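Local coordinates for endo-beta-1,4-glucanase (Streptomyces sp., PDB 1OA4), which hydrolyses internal beta-1,4-glucosidic bonds of cellulose as a family 12 endoglucanase, at residues Met77-Ser90 against Gly210-Ala222. Numbering follows the deposited sequence.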
ATOM      1  N   MET A  77      16.856  -0.909   0.132  1.00 16.14           N
ATOM      2  CA  MET A  77      17.888   0.031   0.536  1.00 16.06           C
ATOM      3  C   MET A  77      17.859   0.227   2.041  1.00 15.95           C
ATOM      4  O   MET A  77      16.786   0.337   2.639  1.00 14.90           O
ATOM      5  CB  MET A  77      17.672   1.382  -0.143  1.00 16.75           C
ATOM      6  CG  MET A  77      18.840   2.347   0.006  1.00 17.63           C
ATOM      7  SD  MET A  77      18.479   3.932  -0.797  1.00 20.67           S
ATOM      8  CE  MET A  77      18.369   3.435  -2.411  1.00 19.02           C
ATOM      9  N   ARG A  78      19.038   0.284   2.659  1.00 15.70           N
ATOM     10  CA  ARG A  78      19.127   0.527   4.087  1.00 16.41           C
ATOM     11  C   ARG A  78      18.516   1.889   4.410  1.00 16.17           C
ATOM     12  O   ARG A  78      18.815   2.894   3.750  1.00 15.36           O
ATOM     13  CB  ARG A  78      20.587   0.513   4.554  1.00 16.77           C
ATOM     14  CG  ARG A  78      20.731   0.265   6.033  1.00 19.66           C
ATOM     15  CD  ARG A  78      22.170   0.320   6.557  1.00 22.40           C
ATOM     16  NE  ARG A  78      23.076  -0.733   6.081  1.00 23.93           N
ATOM     17  CZ  ARG A  78      23.156  -1.986   6.547  1.00 25.41           C
ATOM     18  NH1 ARG A  78      22.335  -2.435   7.492  1.00 24.99           N
ATOM     19  NH2 ARG A  78      24.068  -2.809   6.033  1.00 25.37           N
ATOM     20  N   ILE A  79      17.698   1.931   5.451  1.00 16.47           N
ATOM     21  CA  ILE A  79      16.987   3.151   5.811  1.00 16.81           C
ATOM     22  C   ILE A  79      17.937   4.330   6.012  1.00 17.36           C
ATOM     23  O   ILE A  79      17.682   5.433   5.535  1.00 17.01           O
ATOM     24  CB  ILE A  79      16.131   2.908   7.071  1.00 16.60           C
ATOM     25  CG1 ILE A  79      14.971   1.976   6.724  1.00 17.77           C
ATOM     26  CG2 ILE A  79      15.636   4.237   7.637  1.00 17.44           C
ATOM     27  CD1 ILE A  79      14.173   1.472   7.922  1.00 16.71           C
ATOM     28  N   SER A  80      19.038   4.094   6.716  1.00 17.34           N
ATOM     29  CA  SER A  80      19.992   5.158   7.008  1.00 18.10           C
ATOM     30  C   SER A  80      20.692   5.711   5.767  1.00 18.02           C
ATOM     31  O   SER A  80      21.223   6.821   5.789  1.00 18.68           O
ATOM     32  CB  SER A  80      20.988   4.700   8.065  1.00 18.28           C
ATOM     33  OG  SER A  80      21.793   3.659   7.580  1.00 19.67           O
ATOM     34  N   SER A  81      20.661   4.960   4.675  1.00 17.59           N
ATOM     35  CA  SER A  81      21.259   5.424   3.439  1.00 18.03           C
ATOM     36  C   SER A  81      20.303   6.244   2.585  1.00 17.49           C
ATOM     37  O   SER A  81      20.719   6.832   1.587  1.00 18.72           O
ATOM     38  CB  SER A  81      21.718   4.227   2.634  1.00 19.09           C
ATOM     39  OG  SER A  81      22.689   3.501   3.359  1.00 21.37           O
ATOM     40  N   ILE A  82      19.027   6.259   2.946  1.00 16.11           N
ATOM     41  CA  ILE A  82      18.049   6.988   2.147  1.00 15.95           C
ATOM     42  C   ILE A  82      18.115   8.486   2.391  1.00 15.63           C
ATOM     43  O   ILE A  82      17.984   8.956   3.526  1.00 15.79           O
ATOM     44  CB  ILE A  82      16.629   6.516   2.450  1.00 15.52           C
ATOM     45  CG1 ILE A  82      16.492   5.027   2.130  1.00 17.49           C
ATOM     46  CG2 ILE A  82      15.636   7.319   1.617  1.00 15.54           C
ATOM     47  CD1 ILE A  82      15.178   4.421   2.604  1.00 18.17           C
ATOM     48  N   GLY A  83      18.296   9.232   1.308  1.00 15.28           N
ATOM     49  CA  GLY A  83      18.262  10.682   1.383  1.00 15.14           C
ATOM     50  C   GLY A  83      16.825  11.182   1.312  1.00 14.66           C
ATOM     51  O   GLY A  83      16.418  12.058   2.077  1.00 15.73           O
ATOM     52  N   SER A  84      16.058  10.619   0.381  1.00 14.45           N
ATOM     53  CA  SER A  84      14.651  10.947   0.208  1.00 13.13           C
ATOM     54  C   SER A  84      13.955   9.782  -0.496  1.00 13.08           C
ATOM     55  O   SER A  84      14.573   9.051  -1.282  1.00 12.37           O
ATOM     56  CB  SER A  84      14.455  12.241  -0.623  1.00 12.71           C
ATOM     57  OG  SER A  84      15.054  12.141  -1.905  1.00 14.03           O
ATOM     58  N   ALA A  85      12.666   9.617  -0.219  1.00 12.58           N
ATOM     59  CA  ALA A  85      11.857   8.634  -0.904  1.00 12.62           C
ATOM     60  C   ALA A  85      10.564   9.270  -1.420  1.00 12.72           C
ATOM     61  O   ALA A  85       9.483   8.939  -0.964  1.00 12.93           O
ATOM     62  CB  ALA A  85      11.526   7.472   0.042  1.00 13.00           C
ATOM     63  N   PRO A  86      10.659  10.171  -2.395  1.00 12.93           N
ATOM     64  CA  PRO A  86       9.454  10.858  -2.850  1.00 13.12           C
ATOM     65  C   PRO A  86       8.517   9.927  -3.579  1.00 12.04           C
ATOM     66  O   PRO A  86       8.929   9.165  -4.464  1.00 11.05           O
ATOM     67  CB  PRO A  86       9.993  11.936  -3.790  1.00 13.31           C
ATOM     68  CG  PRO A  86      11.309  11.434  -4.220  1.00 14.70           C
ATOM     69  CD  PRO A  86      11.866  10.610  -3.112  1.00 13.05           C
ATOM     70  N   SER A  87       7.243  10.004  -3.215  1.00 11.80           N
ATOM     71  CA  SER A  87       6.222   9.204  -3.861  1.00 11.87           C
ATOM     72  C   SER A  87       4.948  10.025  -4.026  1.00 12.07           C
ATOM     73  O   SER A  87       4.733  10.997  -3.298  1.00 12.16           O
ATOM     74  CB  SER A  87       5.958   7.917  -3.055  1.00 12.14           C
ATOM     75  OG  SER A  87       5.069   7.048  -3.729  1.00 11.84           O
ATOM     76  N   SER A  88       4.128   9.650  -4.998  1.00 11.97           N
ATOM     77  CA  SER A  88       2.857  10.315  -5.199  1.00 12.25           C
ATOM     78  C   SER A  88       1.826   9.322  -5.696  1.00 12.04           C
ATOM     79  O   SER A  88       2.154   8.299  -6.278  1.00 10.49           O
ATOM     80  CB  SER A  88       3.002  11.446  -6.234  1.00 13.10           C
ATOM     81  OG  SER A  88       3.202  10.904  -7.523  1.00 16.23           O
ATOM     82  N   VAL A  89       0.570   9.653  -5.459  1.00 12.42           N
ATOM     83  CA  VAL A  89      -0.532   8.854  -5.965  1.00 12.02           C
ATOM     84  C   VAL A  89      -1.715   9.781  -6.173  1.00 12.43           C
ATOM     85  O   VAL A  89      -1.837  10.806  -5.486  1.00 12.75           O
ATOM     86  CB  VAL A  89      -0.921   7.710  -4.971  1.00 12.10           C
ATOM     87  CG1 VAL A  89      -1.603   8.264  -3.731  1.00 12.56           C
ATOM     88  CG2 VAL A  89      -1.795   6.717  -5.626  1.00 12.14           C
ATOM     89  N   SER A  90      -2.557   9.436  -7.136  1.00 11.22           N
ATOM     90  CA  SER A  90      -3.812  10.140  -7.381  1.00 11.82           C
ATOM     91  C   SER A  90      -4.857   9.053  -7.494  1.00 11.44           C
ATOM     92  O   SER A  90      -4.684   8.106  -8.264  1.00 12.69           O
ATOM     93  CB  SER A  90      -3.733  10.926  -8.673  1.00 11.71           C
ATOM     94  OG  SER A  90      -5.026  11.427  -8.987  1.00 14.22           O
ATOM     95  N   GLY A 210     -14.949   0.436 -10.151  1.00 11.41           N
ATOM     96  CA  GLY A 210     -14.919   1.858 -10.464  1.00 11.44           C
ATOM     97  C   GLY A 210     -13.793   2.609  -9.783  1.00 12.00           C
ATOM     98  O   GLY A 210     -13.461   3.728 -10.174  1.00 13.16           O
ATOM     99  N   LEU A 211     -13.239   2.020  -8.725  1.00 11.95           N
ATOM    100  CA  LEU A 211     -12.086   2.590  -8.030  1.00 11.18           C
ATOM    101  C   LEU A 211     -10.879   2.560  -8.964  1.00 11.33           C
ATOM    102  O   LEU A 211     -10.708   1.616  -9.749  1.00 11.26           O
ATOM    103  CB  LEU A 211     -11.758   1.776  -6.779  1.00 11.30           C
ATOM    104  CG  LEU A 211     -12.810   1.818  -5.665  1.00 11.35           C
ATOM    105  CD1 LEU A 211     -12.444   0.855  -4.545  1.00 11.81           C
ATOM    106  CD2 LEU A 211     -12.958   3.227  -5.120  1.00 12.04           C
ATOM    107  N   ALA A 212     -10.054   3.597  -8.889  1.00 11.31           N
ATOM    108  CA  ALA A 212      -8.872   3.692  -9.745  1.00 10.87           C
ATOM    109  C   ALA A 212      -7.692   4.401  -9.109  1.00 11.24           C
ATOM    110  O   ALA A 212      -7.851   5.316  -8.299  1.00 10.53           O
ATOM    111  CB  ALA A 212      -9.225   4.415 -11.055  1.00 11.57           C
ATOM    112  N   VAL A 213      -6.500   3.975  -9.505  1.00 10.95           N
ATOM    113  CA  VAL A 213      -5.295   4.718  -9.228  1.00 11.00           C
ATOM    114  C   VAL A 213      -5.064   5.429 -10.555  1.00 12.04           C
ATOM    115  O   VAL A 213      -4.917   4.775 -11.585  1.00 12.53           O
ATOM    116  CB  VAL A 213      -4.093   3.807  -8.878  1.00 11.10           C
ATOM    117  CG1 VAL A 213      -2.775   4.582  -8.951  1.00 11.66           C
ATOM    118  CG2 VAL A 213      -4.276   3.226  -7.499  1.00 12.12           C
ATOM    119  N   ASN A 214      -5.149   6.757 -10.550  1.00 12.34           N
ATOM    120  CA  ASN A 214      -4.952   7.540 -11.771  1.00 13.03           C
ATOM    121  C   ASN A 214      -3.474   7.620 -12.175  1.00 13.52           C
ATOM    122  O   ASN A 214      -3.139   7.686 -13.361  1.00 13.92           O
ATOM    123  CB  ASN A 214      -5.451   8.974 -11.565  1.00 13.30           C
ATOM    124  CG  ASN A 214      -6.958   9.072 -11.292  1.00 13.94           C
ATOM    125  OD1 ASN A 214      -7.766   8.449 -11.973  1.00 16.40           O
ATOM    126  ND2 ASN A 214      -7.329   9.878 -10.302  1.00 15.52           N
ATOM    127  N   SER A 215      -2.600   7.696 -11.178  1.00 13.05           N
ATOM    128  CA  SER A 215      -1.178   7.817 -11.397  1.00 13.03           C
ATOM    129  C   SER A 215      -0.449   7.464 -10.118  1.00 12.84           C
ATOM    130  O   SER A 215      -1.034   7.457  -9.030  1.00 12.54           O
ATOM    131  CB  SER A 215      -0.817   9.246 -11.824  1.00 13.03           C
ATOM    132  OG  SER A 215      -1.138  10.178 -10.812  1.00 14.72           O
ATOM    133  N   PHE A 216       0.840   7.186 -10.252  1.00 13.06           N
ATOM    134  CA  PHE A 216       1.698   6.831  -9.133  1.00 12.74           C
ATOM    135  C   PHE A 216       3.140   7.093  -9.502  1.00 12.63           C
ATOM    136  O   PHE A 216       3.546   6.891 -10.649  1.00 13.30           O
ATOM    137  CB  PHE A 216       1.542   5.330  -8.847  1.00 12.51           C
ATOM    138  CG  PHE A 216       2.493   4.769  -7.801  1.00 12.52           C
ATOM    139  CD1 PHE A 216       2.236   4.911  -6.452  1.00 12.07           C
ATOM    140  CD2 PHE A 216       3.622   4.047  -8.184  1.00 10.95           C
ATOM    141  CE1 PHE A 216       3.108   4.377  -5.510  1.00 12.33           C
ATOM    142  CE2 PHE A 216       4.499   3.516  -7.241  1.00 11.64           C
ATOM    143  CZ  PHE A 216       4.240   3.685  -5.900  1.00 10.68           C
ATOM    144  N   SER A 217       3.921   7.501  -8.513  1.00 12.79           N
ATOM    145  CA  SER A 217       5.348   7.607  -8.695  1.00 13.06           C
ATOM    146  C   SER A 217       6.034   7.221  -7.400  1.00 12.93           C
ATOM    147  O   SER A 217       5.448   7.314  -6.336  1.00 13.28           O
ATOM    148  CB  SER A 217       5.735   9.022  -9.117  1.00 13.43           C
ATOM    149  OG  SER A 217       5.535   9.954  -8.072  1.00 14.55           O
ATOM    150  N   SER A 218       7.289   6.810  -7.523  1.00 12.23           N
ATOM    151  CA  SER A 218       8.116   6.486  -6.390  1.00 12.30           C
ATOM    152  C   SER A 218       9.572   6.538  -6.845  1.00 12.76           C
ATOM    153  O   SER A 218       9.913   6.036  -7.930  1.00 13.59           O
ATOM    154  CB  SER A 218       7.772   5.102  -5.896  1.00 12.71           C
ATOM    155  OG  SER A 218       8.730   4.684  -4.954  1.00 11.59           O
ATOM    156  N   ALA A 219      10.408   7.182  -6.043  1.00 12.94           N
ATOM    157  CA  ALA A 219      11.854   7.168  -6.250  1.00 13.38           C
ATOM    158  C   ALA A 219      12.475   7.049  -4.862  1.00 13.87           C
ATOM    159  O   ALA A 219      11.924   7.560  -3.898  1.00 14.36           O
ATOM    160  CB  ALA A 219      12.315   8.434  -6.947  1.00 14.25           C
ATOM    161  N   VAL A 220      13.609   6.365  -4.761  1.00 14.98           N
ATOM    162  CA  VAL A 220      14.293   6.245  -3.486  1.00 15.18           C
ATOM    163  C   VAL A 220      15.751   6.647  -3.723  1.00 16.03           C
ATOM    164  O   VAL A 220      16.530   5.897  -4.323  1.00 16.15           O
ATOM    165  CB  VAL A 220      14.168   4.835  -2.859  1.00 15.07           C
ATOM    166  CG1 VAL A 220      14.861   4.848  -1.515  1.00 15.14           C
ATOM    167  CG2 VAL A 220      12.700   4.440  -2.707  1.00 15.05           C
ATOM    168  N   ASN A 221      16.082   7.859  -3.276  1.00 16.38           N
ATOM    169  CA  ASN A 221      17.369   8.479  -3.517  1.00 17.99           C
ATOM    170  C   ASN A 221      18.342   8.233  -2.378  1.00 19.15           C
ATOM    171  O   ASN A 221      17.991   8.386  -1.207  1.00 20.02           O
ATOM    172  CB  ASN A 221      17.165   9.980  -3.696  1.00 17.94           C
ATOM    173  CG  ASN A 221      16.210  10.287  -4.810  1.00 17.05           C
ATOM    174  OD1 ASN A 221      15.152  10.890  -4.603  1.00 18.55           O
ATOM    175  ND2 ASN A 221      16.553   9.839  -6.005  1.00 17.09           N
ATOM    176  N   ALA A 222      19.563   7.845  -2.729  1.00 21.27           N
ATOM    177  CA  ALA A 222      20.607   7.560  -1.743  1.00 22.72           C
ATOM    178  C   ALA A 222      21.318   8.819  -1.248  1.00 24.05           C
ATOM    179  O   ALA A 222      20.708   9.887  -1.101  1.00 26.45           O
ATOM    180  CB  ALA A 222      21.638   6.597  -2.344  1.00 23.25           C
TER
HETATM  181  O   HOH W   1       8.260  10.085  -6.995  1.00 14.39           O
HETATM  182  O   HOH W   2       0.593  10.667  -8.819  1.00 19.96           O
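Met77 and Val220 run alongside each other, pointing opposite ways, with Met77 SD 3.8 Å from Val220 CG1. Ile82 meets that same methyl through CG1. At Gly83 and Ser84 the chain makes a classic beta bulge, both residues facing Asn221; Gly83 N gives the shorter bond to Asn221 O (2.7 Å), Ser84 N a weak one, and Asn221 N returns a bond to Ser84 O. Pro86 has no N-H to offer, but its O accepts from Ala219 N and from a water that also touches Ser217 OG. Ser87 turns OG away from its own N (chi1 -174°) and reaches across to Ser217 O, 2.6 Å from that OG, which lies in the carbonyl plane; Tyr103 is a second partner of this buried hydroxyl. Ser217 O takes Ser88 N as well, from above that plane, so two donors grip it. On the outer face Ser88 OG and Ser217 OG share a 2.6 Å hydrogen bond, and a second water links Ser88 OG to Ser215 OG. Val89 faces inward, its CB at the edge of the Phe216 ring. At Ser90, OG accepts from Asn214 ND2 (3.1 Å, 170° at the hydrogen), with Ser90 OG lying in the amide plane of Asn214. Ser88, Ser90, Ser215 and Ser217 line the outer face, while the inner one mixes Val89 and Phe216 with Ser87 and Ser218, the latter bonded to Asp62; these neighbouring antiparallel strands belong to the outer sheet of the beta-jelly-roll sandwich of family 12 glycoside hydrolases.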